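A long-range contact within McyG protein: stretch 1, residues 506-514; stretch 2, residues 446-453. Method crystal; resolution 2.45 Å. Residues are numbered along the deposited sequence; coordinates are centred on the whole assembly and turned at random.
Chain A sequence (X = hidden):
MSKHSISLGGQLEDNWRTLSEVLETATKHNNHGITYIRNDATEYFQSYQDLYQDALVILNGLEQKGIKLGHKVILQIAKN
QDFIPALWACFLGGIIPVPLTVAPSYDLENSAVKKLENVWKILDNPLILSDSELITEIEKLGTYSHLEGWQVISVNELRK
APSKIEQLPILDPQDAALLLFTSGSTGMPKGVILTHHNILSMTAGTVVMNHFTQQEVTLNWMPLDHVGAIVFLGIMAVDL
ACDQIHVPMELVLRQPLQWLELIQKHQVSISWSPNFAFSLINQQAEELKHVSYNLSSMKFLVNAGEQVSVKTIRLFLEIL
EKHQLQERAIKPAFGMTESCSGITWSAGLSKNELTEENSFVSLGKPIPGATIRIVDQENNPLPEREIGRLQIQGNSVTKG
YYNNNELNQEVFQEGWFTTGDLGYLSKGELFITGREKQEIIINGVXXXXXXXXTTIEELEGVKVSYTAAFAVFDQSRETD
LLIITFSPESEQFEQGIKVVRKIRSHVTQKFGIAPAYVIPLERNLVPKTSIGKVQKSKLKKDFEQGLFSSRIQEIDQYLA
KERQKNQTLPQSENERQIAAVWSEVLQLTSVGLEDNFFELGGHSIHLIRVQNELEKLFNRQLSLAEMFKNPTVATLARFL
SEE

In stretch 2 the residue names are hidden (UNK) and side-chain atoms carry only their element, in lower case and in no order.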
# COMPACT_ATOMS: atom_id res chain seq x y z
N HIS A 506 -7.77 -19.69 22.51
CA HIS A 506 -8.73 -18.79 21.89
C HIS A 506 -9.02 -19.14 20.45
O HIS A 506 -10.16 -19.04 20.00
CB HIS A 506 -8.27 -17.34 22.00
CG HIS A 506 -9.37 -16.33 21.81
ND1 HIS A 506 -9.52 -15.62 20.67
CD2 HIS A 506 -10.40 -15.92 22.66
CE1 HIS A 506 -10.58 -14.80 20.78
NE2 HIS A 506 -11.12 -14.99 22.00
N VAL A 507 -7.98 -19.57 19.73
CA VAL A 507 -8.14 -20.02 18.33
C VAL A 507 -8.92 -21.34 18.23
O VAL A 507 -9.75 -21.50 17.33
CB VAL A 507 -6.77 -20.12 17.60
CG1 VAL A 507 -6.90 -20.82 16.26
CG2 VAL A 507 -6.18 -18.73 17.40
N THR A 508 -8.66 -22.27 19.15
CA THR A 508 -9.36 -23.56 19.16
C THR A 508 -10.84 -23.39 19.50
O THR A 508 -11.70 -24.00 18.86
CB THR A 508 -8.75 -24.59 20.15
OG1 THR A 508 -8.71 -24.04 21.47
CG2 THR A 508 -7.36 -24.96 19.73
N GLN A 509 -11.12 -22.57 20.50
CA GLN A 509 -12.48 -22.30 20.96
C GLN A 509 -13.38 -21.75 19.86
O GLN A 509 -14.57 -22.07 19.80
CB GLN A 509 -12.48 -21.34 22.15
CG GLN A 509 -11.87 -21.88 23.44
CD GLN A 509 -12.65 -23.02 24.06
OE1 GLN A 509 -13.86 -23.18 23.83
NE2 GLN A 509 -11.98 -23.83 24.87
N LYS A 510 -12.81 -20.92 18.97
CA LYS A 510 -13.59 -20.24 17.94
C LYS A 510 -13.61 -20.97 16.60
O LYS A 510 -14.60 -20.90 15.87
CB LYS A 510 -13.09 -18.80 17.74
CG LYS A 510 -13.14 -17.92 18.99
CD LYS A 510 -14.56 -17.55 19.40
CE LYS A 510 -14.56 -16.69 20.65
NZ LYS A 510 -15.94 -16.35 21.11
N PHE A 511 -12.53 -21.68 16.28
CA PHE A 511 -12.38 -22.30 14.96
C PHE A 511 -12.43 -23.83 14.94
O PHE A 511 -12.73 -24.43 13.91
CB PHE A 511 -11.11 -21.80 14.27
CG PHE A 511 -11.16 -20.36 13.85
CD1 PHE A 511 -11.66 -20.00 12.61
CD2 PHE A 511 -10.72 -19.36 14.71
CE1 PHE A 511 -11.72 -18.67 12.22
CE2 PHE A 511 -10.78 -18.02 14.34
CZ PHE A 511 -11.27 -17.68 13.09
N GLY A 512 -12.12 -24.45 16.08
CA GLY A 512 -12.12 -25.91 16.18
C GLY A 512 -10.79 -26.55 15.78
O GLY A 512 -10.62 -27.76 15.90
N ILE A 513 -9.87 -25.73 15.28
CA ILE A 513 -8.52 -26.17 14.97
C ILE A 513 -7.51 -25.35 15.78
O ILE A 513 -7.83 -24.25 16.25
CB ILE A 513 -8.19 -26.07 13.46
CG1 ILE A 513 -8.46 -24.65 12.93
CG2 ILE A 513 -8.96 -27.12 12.68
CD1 ILE A 513 -7.73 -24.31 11.65
N ALA A 514 -6.31 -25.89 15.94
CA ALA A 514 -5.30 -25.26 16.78
C ALA A 514 -4.03 -24.92 16.01
O ALA A 514 -3.67 -25.62 15.06
CB ALA A 514 -4.98 -26.15 17.96
N UNK A 446 -11.60 -25.17 4.07
CA UNK A 446 -11.00 -23.86 3.85
C UNK A 446 -11.04 -22.97 5.09
O UNK A 446 -12.09 -22.78 5.70
c UNK A 446 -11.32 -23.69 1.34
o UNK A 446 -10.15 -23.97 1.06
n UNK A 446 -12.32 -23.84 0.47
c UNK A 446 -11.70 -23.13 2.69
N UNK A 447 -9.88 -22.45 5.46
CA UNK A 447 -9.77 -21.45 6.52
C UNK A 447 -9.16 -20.17 5.96
O UNK A 447 -8.42 -20.20 4.97
c UNK A 447 -8.94 -21.98 7.70
c UNK A 447 -9.99 -25.48 8.76
c UNK A 447 -9.60 -23.11 8.45
c UNK A 447 -10.83 -25.21 9.83
c UNK A 447 -11.06 -23.90 10.21
c UNK A 447 -9.38 -24.44 8.08
c UNK A 447 -10.45 -22.86 9.52
o UNK A 447 -11.43 -26.24 10.50
N UNK A 448 -9.47 -19.04 6.59
CA UNK A 448 -9.08 -17.74 6.06
C UNK A 448 -8.25 -16.94 7.06
O UNK A 448 -8.69 -16.68 8.18
c UNK A 448 -11.65 -18.53 2.39
c UNK A 448 -10.31 -16.96 5.58
c UNK A 448 -10.86 -17.80 3.27
c UNK A 448 -11.17 -17.73 4.63
c UNK A 448 -12.76 -19.20 2.86
c UNK A 448 -12.29 -18.43 5.08
c UNK A 448 -13.09 -19.15 4.21
N UNK A 449 -7.05 -16.57 6.63
CA UNK A 449 -6.03 -15.96 7.49
C UNK A 449 -6.49 -14.72 8.26
O UNK A 449 -6.18 -14.58 9.45
c UNK A 449 -4.78 -15.65 6.68
N UNK A 450 -7.23 -13.84 7.58
CA UNK A 450 -7.68 -12.58 8.19
C UNK A 450 -8.58 -12.79 9.38
O UNK A 450 -8.45 -12.09 10.38
c UNK A 450 -10.97 -11.51 7.19
c UNK A 450 -8.32 -11.67 7.15
n UNK A 450 -11.94 -12.20 6.57
n UNK A 450 -10.03 -13.03 5.92
c UNK A 450 -11.37 -13.14 5.79
c UNK A 450 -9.74 -12.04 6.78
N UNK A 451 -9.50 -13.75 9.28
CA UNK A 451 -10.38 -14.12 10.39
C UNK A 451 -9.56 -14.58 11.59
O UNK A 451 -9.76 -14.09 12.71
c UNK A 451 -12.53 -14.83 9.16
o UNK A 451 -13.69 -16.28 7.66
c UNK A 451 -13.44 -16.00 8.86
o UNK A 451 -13.92 -16.66 9.82
c UNK A 451 -11.33 -15.25 9.99
N UNK A 452 -8.64 -15.51 11.34
CA UNK A 452 -7.74 -16.02 12.37
C UNK A 452 -6.97 -14.88 13.02
O UNK A 452 -6.96 -14.75 14.24
c UNK A 452 -6.79 -17.06 11.78
c UNK A 452 -7.41 -18.39 11.34
c UNK A 452 -7.63 -19.32 12.52
c UNK A 452 -6.55 -19.06 10.27
N UNK A 453 -6.34 -14.05 12.18
CA UNK A 453 -5.57 -12.90 12.63
C UNK A 453 -6.40 -11.91 13.45
O UNK A 453 -5.95 -11.44 14.49
c UNK A 453 -4.90 -12.20 11.45
c UNK A 453 -3.67 -12.92 10.92
c UNK A 453 -3.43 -12.69 9.44
o UNK A 453 -3.87 -11.65 8.90
o UNK A 453 -2.79 -13.55 8.81

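Position 446 carries four side-chain atoms: two carbons, the second bearing one oxygen and one nitrogen. That is a short amide, and none of it comes near stretch 1. The residue is Asn 446, in the strand that leads into the contact.

Position 447 has one carbon, then a ring of six carbons bearing an oxygen. Its CA-to-CB bond points toward stretch 1. The terminal methyl of Ile 513, CD1, sits 3.5 Å from the ring centroid and 6° off the ring normal, a CH-pi contact over one face. A ring with a hydroxyl is tyrosine, Tyr 447. Its OH reaches to 3.4 Å from Ile 513 CG2 and lies 4.1 Å from the backbone O of Phe 511, which stands near the plane of the ring at its edge; no hydrogen bond joins them. The rings of Tyr 447 and Phe 511 approach obliquely, CD1 of one to CD1 of the other at 4.4 Å.

Position 448 again shows one carbon and a six-carbon ring, now without oxygen, and its CA-to-CB bond points sideways. The ring stays clear of stretch 1. This is Phe 448, at the N-cap position of the following helix; its O receives weak backbone hydrogen bonds from the N atoms of residues 451 and 452.

Position 449 has a single side-chain carbon, out of reach of stretch 1: Ala 449, the first residue of the helix. Position 450 has one carbon and a five-membered ring of three carbons and two nitrogens, an imidazole, also out of reach: His 450.

Position 451 has three carbons in a chain, the third carrying two oxygens, a carboxylate on a long arm. From a sideways start, the chain extends until one of the two oxygens lies 3.8 Å from Phe 511 CE1, near the plane of the ring. The residue is Glu 451, and that oxygen is OE1. An acidic oxygen at an aromatic edge faces the slightly positive ring hydrogens, so the placement is electrostatically reasonable.

Position 452 has four carbons, forked at the second. CA-to-CB points sideways, but the end of the side chain comes nearer. One branch end lies 3.7 Å from the centroid of the Phe 511 ring, 8° off the normal, and 4.1 Å from Val 507 CG1. The residue is Leu 452, and that carbon is CD2.

Position 453 has three carbons, the third with two oxygens, and its CA-to-CB bond points away from stretch 1. It is Glu 453, whose OE2 is hydrogen-bonded elsewhere in the structure.

The contact works by packing, with no hydrogen bond across it. Each stretch offers an aromatic ring whose face takes a methyl from the other: Leu 452 on Phe 511, Ile 513 on Tyr 447. Val 507, one helical turn before Phe 511, extends the surface met by Leu 452. Gly 512, with positive phi, ends the helix between Phe 511 and Ile 513; a CB there would jam against the preceding carbonyl O. The helix axes come no closer than 11.6 Å, and Leu 452 meets Phe 511 and Val 507 across the gap. The rule to take is reciprocity: a methyl set squarely over a ring face, once in each direction, lets two segments pack without a hydrogen bond between them.

Stretch 2 (446-453) NYFAHELE
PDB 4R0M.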